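PDB 4U62: structural protein VP1 from Trichodysplasia spinulosa-associated polyomavirus, which forms the pentameric building block of the polyomavirus outer capsid and binds sialic acid, probably as part of the receptor on host cells. Local coordinates for residues V102-N107 and Q261-P266; M110-M115 and G251-K256. All coordinates share one frame; numbering follows the deposited sequence.

Contact 1 of 2, residues V102-N107 and Q261-P266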
ATOM      1  N   VAL A 102      -7.454   6.534  18.747  1.00 16.30           N
ATOM      2  CA  VAL A 102      -7.124   5.344  17.974  1.00 15.91           C
ATOM      3  C   VAL A 102      -6.696   4.156  18.871  1.00 16.79           C
ATOM      4  O   VAL A 102      -7.088   3.021  18.613  1.00 16.73           O
ATOM      5  CB  VAL A 102      -6.046   5.665  16.901  1.00 16.68           C
ATOM      6  CG1 VAL A 102      -5.531   4.374  16.240  1.00 17.21           C
ATOM      7  CG2 VAL A 102      -6.629   6.600  15.867  1.00 16.92           C
ATOM      8  N   SER A 103      -5.938   4.434  19.933  1.00 17.42           N
ATOM      9  CA  SER A 103      -5.442   3.390  20.811  1.00 17.01           C
ATOM     10  C   SER A 103      -6.608   2.638  21.497  1.00 17.39           C
ATOM     11  O   SER A 103      -6.417   1.516  22.000  1.00 18.41           O
ATOM     12  CB  SER A 103      -4.482   3.968  21.855  1.00 18.93           C
ATOM     13  OG  SER A 103      -5.145   4.880  22.700  1.00 20.23           O
ATOM     14  N   SER A 104      -7.795   3.255  21.561  1.00 16.63           N
ATOM     15  CA  SER A 104      -8.942   2.581  22.172  1.00 17.71           C
ATOM     16  C   SER A 104      -9.343   1.299  21.439  1.00 17.63           C
ATOM     17  O   SER A 104     -10.052   0.440  22.000  1.00 19.58           O
ATOM     18  CB  SER A 104     -10.151   3.530  22.293  1.00 17.31           C
ATOM     19  OG  SER A 104     -10.786   3.717  21.048  1.00 17.44           O
ATOM     20  N   LEU A 105      -8.866   1.149  20.192  1.00 15.78           N
ATOM     21  CA  LEU A 105      -9.148  -0.030  19.412  1.00 16.85           C
ATOM     22  C   LEU A 105      -8.240  -1.211  19.790  1.00 17.48           C
ATOM     23  O   LEU A 105      -8.466  -2.322  19.308  1.00 19.12           O
ATOM     24  CB  LEU A 105      -9.056   0.274  17.908  1.00 17.63           C
ATOM     25  CG  LEU A 105      -9.957   1.432  17.480  1.00 18.53           C
ATOM     26  CD1 LEU A 105      -9.716   1.751  16.013  1.00 22.26           C
ATOM     27  CD2 LEU A 105     -11.439   1.180  17.754  1.00 21.53           C
ATOM     28  N   VAL A 106      -7.265  -0.972  20.667  1.00 16.47           N
ATOM     29  CA  VAL A 106      -6.409  -2.028  21.234  1.00 17.75           C
ATOM     30  C   VAL A 106      -7.163  -2.593  22.444  1.00 19.27           C
ATOM     31  O   VAL A 106      -6.786  -2.362  23.597  1.00 22.15           O
ATOM     32  CB  VAL A 106      -5.049  -1.481  21.686  1.00 18.88           C
ATOM     33  CG1 VAL A 106      -4.181  -2.598  22.279  1.00 19.80           C
ATOM     34  CG2 VAL A 106      -4.330  -0.793  20.526  1.00 18.57           C
ATOM     35  N   ASN A 107      -8.243  -3.296  22.160  1.00 18.05           N
ATOM     36  CA  ASN A 107      -9.142  -3.810  23.216  1.00 20.09           C
ATOM     37  C   ASN A 107      -9.857  -5.014  22.662  1.00 17.75           C
ATOM     38  O   ASN A 107     -10.676  -4.906  21.724  1.00 20.30           O
ATOM     39  CB  ASN A 107     -10.164  -2.746  23.638  1.00 19.00           C
ATOM     40  CG  ASN A 107     -10.997  -3.190  24.842  1.00 21.58           C
ATOM     41  OD1 ASN A 107     -11.128  -4.384  25.102  1.00 20.88           O
ATOM     42  ND2 ASN A 107     -11.519  -2.219  25.610  1.00 22.42           N
ATOM     43  N   GLN A 261     -22.646  -3.126  15.533  1.00 19.45           N
ATOM     44  CA  GLN A 261     -22.850  -1.689  15.681  1.00 19.57           C
ATOM     45  C   GLN A 261     -21.667  -0.953  15.078  1.00 18.36           C
ATOM     46  O   GLN A 261     -20.534  -1.342  15.307  1.00 17.83           O
ATOM     47  CB  GLN A 261     -22.857  -1.305  17.154  1.00 20.71           C
ATOM     48  CG  GLN A 261     -24.046  -1.811  17.951  1.00 22.06           C
ATOM     49  CD  GLN A 261     -23.780  -1.668  19.439  1.00 25.03           C
ATOM     50  OE1 GLN A 261     -23.155  -2.540  20.047  1.00 31.62           O
ATOM     51  NE2 GLN A 261     -24.211  -0.558  20.022  1.00 28.64           N
ATOM     52  N   TYR A 262     -21.926   0.133  14.364  1.00 18.19           N
ATOM     53  CA  TYR A 262     -20.873   1.031  13.944  1.00 17.11           C
ATOM     54  C   TYR A 262     -20.143   1.600  15.146  1.00 17.38           C
ATOM     55  O   TYR A 262     -20.773   1.911  16.162  1.00 18.19           O
ATOM     56  CB  TYR A 262     -21.430   2.238  13.173  1.00 16.51           C
ATOM     57  CG  TYR A 262     -21.895   1.986  11.765  1.00 15.93           C
ATOM     58  CD1 TYR A 262     -21.005   2.055  10.709  1.00 16.54           C
ATOM     59  CD2 TYR A 262     -23.225   1.745  11.475  1.00 17.02           C
ATOM     60  CE1 TYR A 262     -21.426   1.857   9.417  1.00 17.24           C
ATOM     61  CE2 TYR A 262     -23.654   1.564  10.163  1.00 17.52           C
ATOM     62  CZ  TYR A 262     -22.749   1.629   9.136  1.00 17.98           C
ATOM     63  OH  TYR A 262     -23.159   1.463   7.817  1.00 18.57           O
ATOM     64  N   ARG A 263     -18.829   1.775  15.010  1.00 16.90           N
ATOM     65  CA  ARG A 263     -18.055   2.512  15.976  1.00 16.43           C
ATOM     66  C   ARG A 263     -17.375   3.682  15.262  1.00 18.15           C
ATOM     67  O   ARG A 263     -16.754   3.494  14.199  1.00 15.86           O
ATOM     68  CB  ARG A 263     -17.005   1.608  16.605  1.00 15.63           C
ATOM     69  CG  ARG A 263     -16.001   2.281  17.539  1.00 17.45           C
ATOM     70  CD  ARG A 263     -16.659   3.124  18.603  1.00 18.71           C
ATOM     71  NE  ARG A 263     -15.752   3.451  19.678  1.00 20.78           N
ATOM     72  CZ  ARG A 263     -16.003   4.355  20.622  1.00 20.84           C
ATOM     73  NH1 ARG A 263     -17.129   5.062  20.585  1.00 19.79           N
ATOM     74  NH2 ARG A 263     -15.129   4.553  21.607  1.00 21.03           N
ATOM     75  N   GLY A 264     -17.479   4.873  15.844  1.00 16.01           N
ATOM     76  CA  GLY A 264     -16.766   6.060  15.359  1.00 17.26           C
ATOM     77  C   GLY A 264     -15.878   6.698  16.422  1.00 16.25           C
ATOM     78  O   GLY A 264     -15.986   6.402  17.620  1.00 16.30           O
ATOM     79  N   LEU A 265     -14.968   7.541  15.960  1.00 15.83           N
ATOM     80  CA  LEU A 265     -14.039   8.241  16.822  1.00 17.10           C
ATOM     81  C   LEU A 265     -14.130   9.740  16.579  1.00 15.45           C
ATOM     82  O   LEU A 265     -14.525  10.174  15.484  1.00 16.30           O
ATOM     83  CB  LEU A 265     -12.595   7.745  16.580  1.00 15.95           C
ATOM     84  CG  LEU A 265     -12.228   6.333  17.046  1.00 17.71           C
ATOM     85  CD1 LEU A 265     -10.794   5.963  16.707  1.00 19.54           C
ATOM     86  CD2 LEU A 265     -12.454   6.137  18.532  1.00 18.31           C
ATOM     87  N   PRO A 266     -13.743  10.546  17.583  1.00 15.22           N
ATOM     88  CA  PRO A 266     -13.748  11.983  17.424  1.00 16.92           C
ATOM     89  C   PRO A 266     -12.598  12.475  16.570  1.00 16.95           C
ATOM     90  O   PRO A 266     -11.604  11.761  16.362  1.00 16.54           O
ATOM     91  CB  PRO A 266     -13.568  12.523  18.846  1.00 18.01           C
ATOM     92  CG  PRO A 266     -13.271  11.351  19.710  1.00 17.69           C
ATOM     93  CD  PRO A 266     -13.196  10.127  18.878  1.00 17.53           C
TER
HETATM   94  O   HOH W   1     -13.174   2.562  20.835  1.00 25.09           O
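L265 reaches across to the 3-10 turn at 102-105 and puts its two methyl branches to different uses. CD1 comes down on the backbone of V102, with V102 CA 3.9 Å from L265 CD1, and also lies against two side chains, 4.3 Å from V102 CG2 and 4.4 Å from L105 CD1. The other branch turns to S104, L265 CD2 lying 3.9 Å from S104 OG. L265 gets there with CG anti to its own carbonyl carbon (chi1 -70°), and L105 meets it with the end of its chain.

Beside this apolar patch runs a polar bridge made by one water. The water donates to S104 OG at 2.7 Å and accepts from R263 NH2 at 2.9 Å, sitting in the guanidinium plane at its edge. Strand 260-279 belongs to the antiparallel sheet of the viral jelly-roll, and the turn is part of the long loop leaving strand 86-99, so loop and sheet meet here in buried surroundings.

Further out, S104 OG is also bonded to G101 O. R263 is held by G44 O through NH1, by a cation-pi contact with Y45 and, through NH2, by Q170 O of the second subunit, which together should restrain the guanidinium's rotation. L105 and L265 both rest on V250 of strand 241-254, while V102 leans on L217 and F219.

Contact 2 of 2, residues M110-M115 and G251-K256; sequences MATKRM and GFLVGK. With SIA (N-acetyl-alpha-neuraminic acid), chain L.
One direct backbone bond joins the two segments: K113 N gives its hydrogen to V254 O over 3.1 Å. Two waters add bridges, one between backbones, from A111 O to K256 N, and one from T112 O, to which the water donates, to the K256 amine, accepting from NZ at 3.0 Å.

Side-chain packing flanks the bond. L253 CD1 is the meeting point on one side, 3.6 Å from M110 CE and 3.6 Å from T112 CG2; the methionine brings its methyl in by bending at chi3 (-66°). The T112 and L253 side chains cross at about a right angle. On the other side K113 CD lies 3.8 Å from V254 CG1, and K113 CG makes a close methylene-to-carbonyl approach, passing 3.3 Å from G255 O. The K256 chain bends at chi2 (-104°) and runs back over the loop, bringing CE within 4.1 Å of A111 CB.

The ligand is met by R114, whose NH1 donates to O9 at the glycerol end of the sialic acid over 2.9 Å, with O9 at the guanidinium edge, near its plane. R114 NE is bonded to G120 O, which steadies the group. T50, V51 and K59 of the second subunit bind the same sugar. Loop 110-115, braced on the end of strand 241-254, thus contributes to an intersubunit sialic acid site on VP1, formed by surface loops as in other polyomaviruses.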
ATOM      1  N   MET A 110     -13.694  -6.878  25.450  1.00 22.30           N
ATOM      2  CA  MET A 110     -15.104  -6.454  25.561  1.00 22.53           C
ATOM      3  C   MET A 110     -16.034  -7.627  25.271  1.00 23.57           C
ATOM      4  O   MET A 110     -15.616  -8.650  24.735  1.00 25.04           O
ATOM      5  CB  MET A 110     -15.410  -5.298  24.612  1.00 23.77           C
ATOM      6  CG  MET A 110     -14.710  -4.020  25.016  1.00 23.90           C
ATOM      7  SD  MET A 110     -15.140  -2.611  23.992  1.00 28.81           S
ATOM      8  CE  MET A 110     -14.434  -3.122  22.437  1.00 29.72           C
ATOM      9  N   ALA A 111     -17.302  -7.472  25.644  1.00 24.69           N
ATOM     10  CA  ALA A 111     -18.316  -8.517  25.475  1.00 23.68           C
ATOM     11  C   ALA A 111     -18.669  -8.672  24.003  1.00 24.69           C
ATOM     12  O   ALA A 111     -19.548  -7.991  23.472  1.00 26.54           O
ATOM     13  CB  ALA A 111     -19.552  -8.189  26.318  1.00 25.20           C
ATOM     14  N   THR A 112     -17.916  -9.536  23.329  1.00 23.67           N
ATOM     15  CA  THR A 112     -17.978  -9.674  21.874  1.00 23.50           C
ATOM     16  C   THR A 112     -17.930 -11.154  21.504  1.00 23.42           C
ATOM     17  O   THR A 112     -17.605 -12.009  22.342  1.00 23.77           O
ATOM     18  CB  THR A 112     -16.774  -8.963  21.197  1.00 23.29           C
ATOM     19  OG1 THR A 112     -15.556  -9.435  21.780  1.00 23.83           O
ATOM     20  CG2 THR A 112     -16.833  -7.460  21.396  1.00 22.44           C
ATOM     21  N   LYS A 113     -18.195 -11.451  20.236  1.00 22.73           N
ATOM     22  CA  LYS A 113     -17.839 -12.751  19.676  1.00 24.41           C
ATOM     23  C   LYS A 113     -16.318 -12.925  19.844  1.00 24.26           C
ATOM     24  O   LYS A 113     -15.555 -11.930  19.891  1.00 24.54           O
ATOM     25  CB  LYS A 113     -18.203 -12.847  18.179  1.00 25.84           C
ATOM     26  CG  LYS A 113     -19.612 -13.344  17.887  1.00 35.93           C
ATOM     27  CD  LYS A 113     -19.880 -13.572  16.403  1.00 38.11           C
ATOM     28  CE  LYS A 113     -19.217 -14.823  15.853  1.00 38.77           C
ATOM     29  NZ  LYS A 113     -19.753 -16.075  16.472  1.00 39.78           N
ATOM     30  N   ARG A 114     -15.868 -14.169  19.952  1.00 24.80           N
ATOM     31  CA  ARG A 114     -14.435 -14.399  20.127  1.00 25.10           C
ATOM     32  C   ARG A 114     -13.896 -15.463  19.193  1.00 25.37           C
ATOM     33  O   ARG A 114     -14.641 -16.263  18.615  1.00 25.33           O
ATOM     34  CB  ARG A 114     -14.081 -14.689  21.606  1.00 29.58           C
ATOM     35  CG  ARG A 114     -14.709 -15.906  22.200  1.00 33.14           C
ATOM     36  CD  ARG A 114     -14.586 -15.922  23.732  1.00 29.41           C
ATOM     37  NE  ARG A 114     -13.192 -15.889  24.179  1.00 27.34           N
ATOM     38  CZ  ARG A 114     -12.780 -16.001  25.437  1.00 28.29           C
ATOM     39  NH1 ARG A 114     -13.646 -16.171  26.432  1.00 30.33           N
ATOM     40  NH2 ARG A 114     -11.486 -15.957  25.717  1.00 27.38           N
ATOM     41  N   MET A 115     -12.576 -15.457  19.072  1.00 25.71           N
ATOM     42  CA  MET A 115     -11.854 -16.390  18.222  1.00 26.57           C
ATOM     43  C   MET A 115     -11.679 -17.768  18.863  1.00 26.63           C
ATOM     44  O   MET A 115     -11.745 -17.926  20.092  1.00 26.19           O
ATOM     45  CB  MET A 115     -10.476 -15.806  17.906  1.00 24.36           C
ATOM     46  CG  MET A 115     -10.484 -14.501  17.133  1.00 23.87           C
ATOM     47  SD  MET A 115      -8.826 -14.043  16.534  1.00 24.85           S
ATOM     48  CE  MET A 115      -8.713 -15.217  15.183  1.00 25.11           C
ATOM     49  N   GLY A 251     -15.085   0.941  12.109  1.00 15.38           N
ATOM     50  CA  GLY A 251     -15.498  -0.450  11.895  1.00 15.51           C
ATOM     51  C   GLY A 251     -16.746  -0.767  12.699  1.00 16.67           C
ATOM     52  O   GLY A 251     -17.508   0.141  13.059  1.00 16.52           O
ATOM     53  N   PHE A 252     -16.963  -2.059  12.949  1.00 16.37           N
ATOM     54  CA  PHE A 252     -18.112  -2.558  13.703  1.00 17.21           C
ATOM     55  C   PHE A 252     -17.651  -3.319  14.939  1.00 19.23           C
ATOM     56  O   PHE A 252     -16.646  -4.037  14.909  1.00 17.78           O
ATOM     57  CB  PHE A 252     -18.960  -3.499  12.847  1.00 18.04           C
ATOM     58  CG  PHE A 252     -19.601  -2.822  11.672  1.00 18.28           C
ATOM     59  CD1 PHE A 252     -20.790  -2.131  11.830  1.00 18.23           C
ATOM     60  CD2 PHE A 252     -19.010  -2.873  10.406  1.00 18.44           C
ATOM     61  CE1 PHE A 252     -21.387  -1.491  10.764  1.00 17.82           C
ATOM     62  CE2 PHE A 252     -19.602  -2.240   9.323  1.00 18.99           C
ATOM     63  CZ  PHE A 252     -20.781  -1.531   9.508  1.00 17.17           C
ATOM     64  N   LEU A 253     -18.410  -3.144  16.017  1.00 18.23           N
ATOM     65  CA  LEU A 253     -18.307  -3.981  17.203  1.00 19.12           C
ATOM     66  C   LEU A 253     -19.243  -5.168  17.000  1.00 20.85           C
ATOM     67  O   LEU A 253     -20.424  -5.001  16.669  1.00 21.83           O
ATOM     68  CB  LEU A 253     -18.720  -3.198  18.445  1.00 21.28           C
ATOM     69  CG  LEU A 253     -18.551  -3.935  19.786  1.00 22.39           C
ATOM     70  CD1 LEU A 253     -17.089  -4.072  20.165  1.00 26.64           C
ATOM     71  CD2 LEU A 253     -19.301  -3.212  20.885  1.00 25.32           C
ATOM     72  N   VAL A 254     -18.710  -6.372  17.171  1.00 19.14           N
ATOM     73  CA  VAL A 254     -19.470  -7.594  16.961  1.00 20.04           C
ATOM     74  C   VAL A 254     -19.852  -8.197  18.314  1.00 22.53           C
ATOM     75  O   VAL A 254     -18.996  -8.719  19.029  1.00 22.18           O
ATOM     76  CB  VAL A 254     -18.666  -8.629  16.159  1.00 20.25           C
ATOM     77  CG1 VAL A 254     -19.528  -9.847  15.870  1.00 21.49           C
ATOM     78  CG2 VAL A 254     -18.167  -8.019  14.850  1.00 21.37           C
ATOM     79  N   GLY A 255     -21.144  -8.153  18.640  1.00 21.52           N
ATOM     80  CA  GLY A 255     -21.619  -8.694  19.907  1.00 23.52           C
ATOM     81  C   GLY A 255     -21.602 -10.212  19.975  1.00 25.42           C
ATOM     82  O   GLY A 255     -21.457 -10.887  18.958  1.00 25.07           O
ATOM     83  N   LYS A 256     -21.792 -10.738  21.187  1.00 26.44           N
ATOM     84  CA  LYS A 256     -21.772 -12.176  21.444  1.00 32.46           C
ATOM     85  C   LYS A 256     -22.588 -12.997  20.458  1.00 28.60           C
ATOM     86  O   LYS A 256     -22.163 -14.063  20.018  1.00 32.73           O
ATOM     87  CB  LYS A 256     -22.325 -12.461  22.852  1.00 35.64           C
ATOM     88  CG  LYS A 256     -21.502 -11.861  23.986  1.00 44.25           C
ATOM     89  CD  LYS A 256     -20.667 -12.913  24.704  1.00 44.56           C
ATOM     90  CE  LYS A 256     -19.643 -12.277  25.632  1.00 41.46           C
ATOM     91  NZ  LYS A 256     -18.768 -13.311  26.251  1.00 45.96           N
TER
HETATM   92  C1  SIA L 401     -11.558 -14.954  34.881  0.80 36.48           C
HETATM   93  C2  SIA L 401     -12.964 -14.412  35.057  0.80 34.71           C
HETATM   94  C3  SIA L 401     -12.945 -12.990  35.599  0.80 38.30           C
HETATM   95  C4  SIA L 401     -12.516 -11.965  34.556  0.80 34.25           C
HETATM   96  C5  SIA L 401     -13.288 -12.100  33.242  0.80 36.50           C
HETATM   97  C6  SIA L 401     -13.195 -13.561  32.784  0.80 32.91           C
HETATM   98  C7  SIA L 401     -13.934 -13.867  31.485  0.80 32.25           C
HETATM   99  C8  SIA L 401     -13.884 -15.368  31.153  0.80 31.80           C
HETATM  100  C9  SIA L 401     -13.966 -15.651  29.658  0.80 41.02           C
HETATM  101  C10 SIA L 401     -13.379 -10.032  31.875  0.80 30.05           C
HETATM  102  C11 SIA L 401     -12.756  -9.225  30.754  0.80 27.81           C
HETATM  103  N5  SIA L 401     -12.768 -11.185  32.218  0.80 33.87           N
HETATM  104  O1A SIA L 401     -10.625 -14.530  35.606  0.80 44.01           O
HETATM  105  O1B SIA L 401     -11.369 -15.832  34.010  0.80 36.13           O
HETATM  106  O2  SIA L 401     -13.684 -15.196  36.031  0.80 35.12           O
HETATM  107  O4  SIA L 401     -12.748 -10.695  35.158  0.80 36.64           O
HETATM  108  O6  SIA L 401     -13.701 -14.432  33.818  0.80 35.09           O
HETATM  109  O7  SIA L 401     -15.287 -13.425  31.560  0.80 34.25           O
HETATM  110  O8  SIA L 401     -12.653 -15.924  31.615  0.80 35.05           O
HETATM  111  O9  SIA L 401     -12.671 -15.441  29.069  0.80 28.43           O
HETATM  112  O10 SIA L 401     -14.402  -9.620  32.425  0.80 32.25           O
HETATM  113  O   HOH W   2     -22.254  -8.861  23.365  1.00 31.24           O
HETATM  114  O   HOH W   3     -17.592 -14.304  23.698  1.00 38.40           O

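From the N terminus, the chain leaves strand 86-99 and enters a long loop that supplies the first half of both contacts: 102-107, then 110-115. It goes on through strands 129-136 and 201-208 before coming back along strand 241-254, whose end and the turn after it, 251-256, close the shorter circuit of contact 2. Strand 260-279 follows after a short connection, and 261-266 closes the longer circuit of contact 1, so contact 2 is nested inside contact 1. The two returning strands are antiparallel neighbours, tied by R263 N to G251 O and Q261 O to L253 N, each 2.9 Å, with Y262 on F252. One loop is thereby fastened to adjacent strands of one sheet, and both contacts also touch the second subunit.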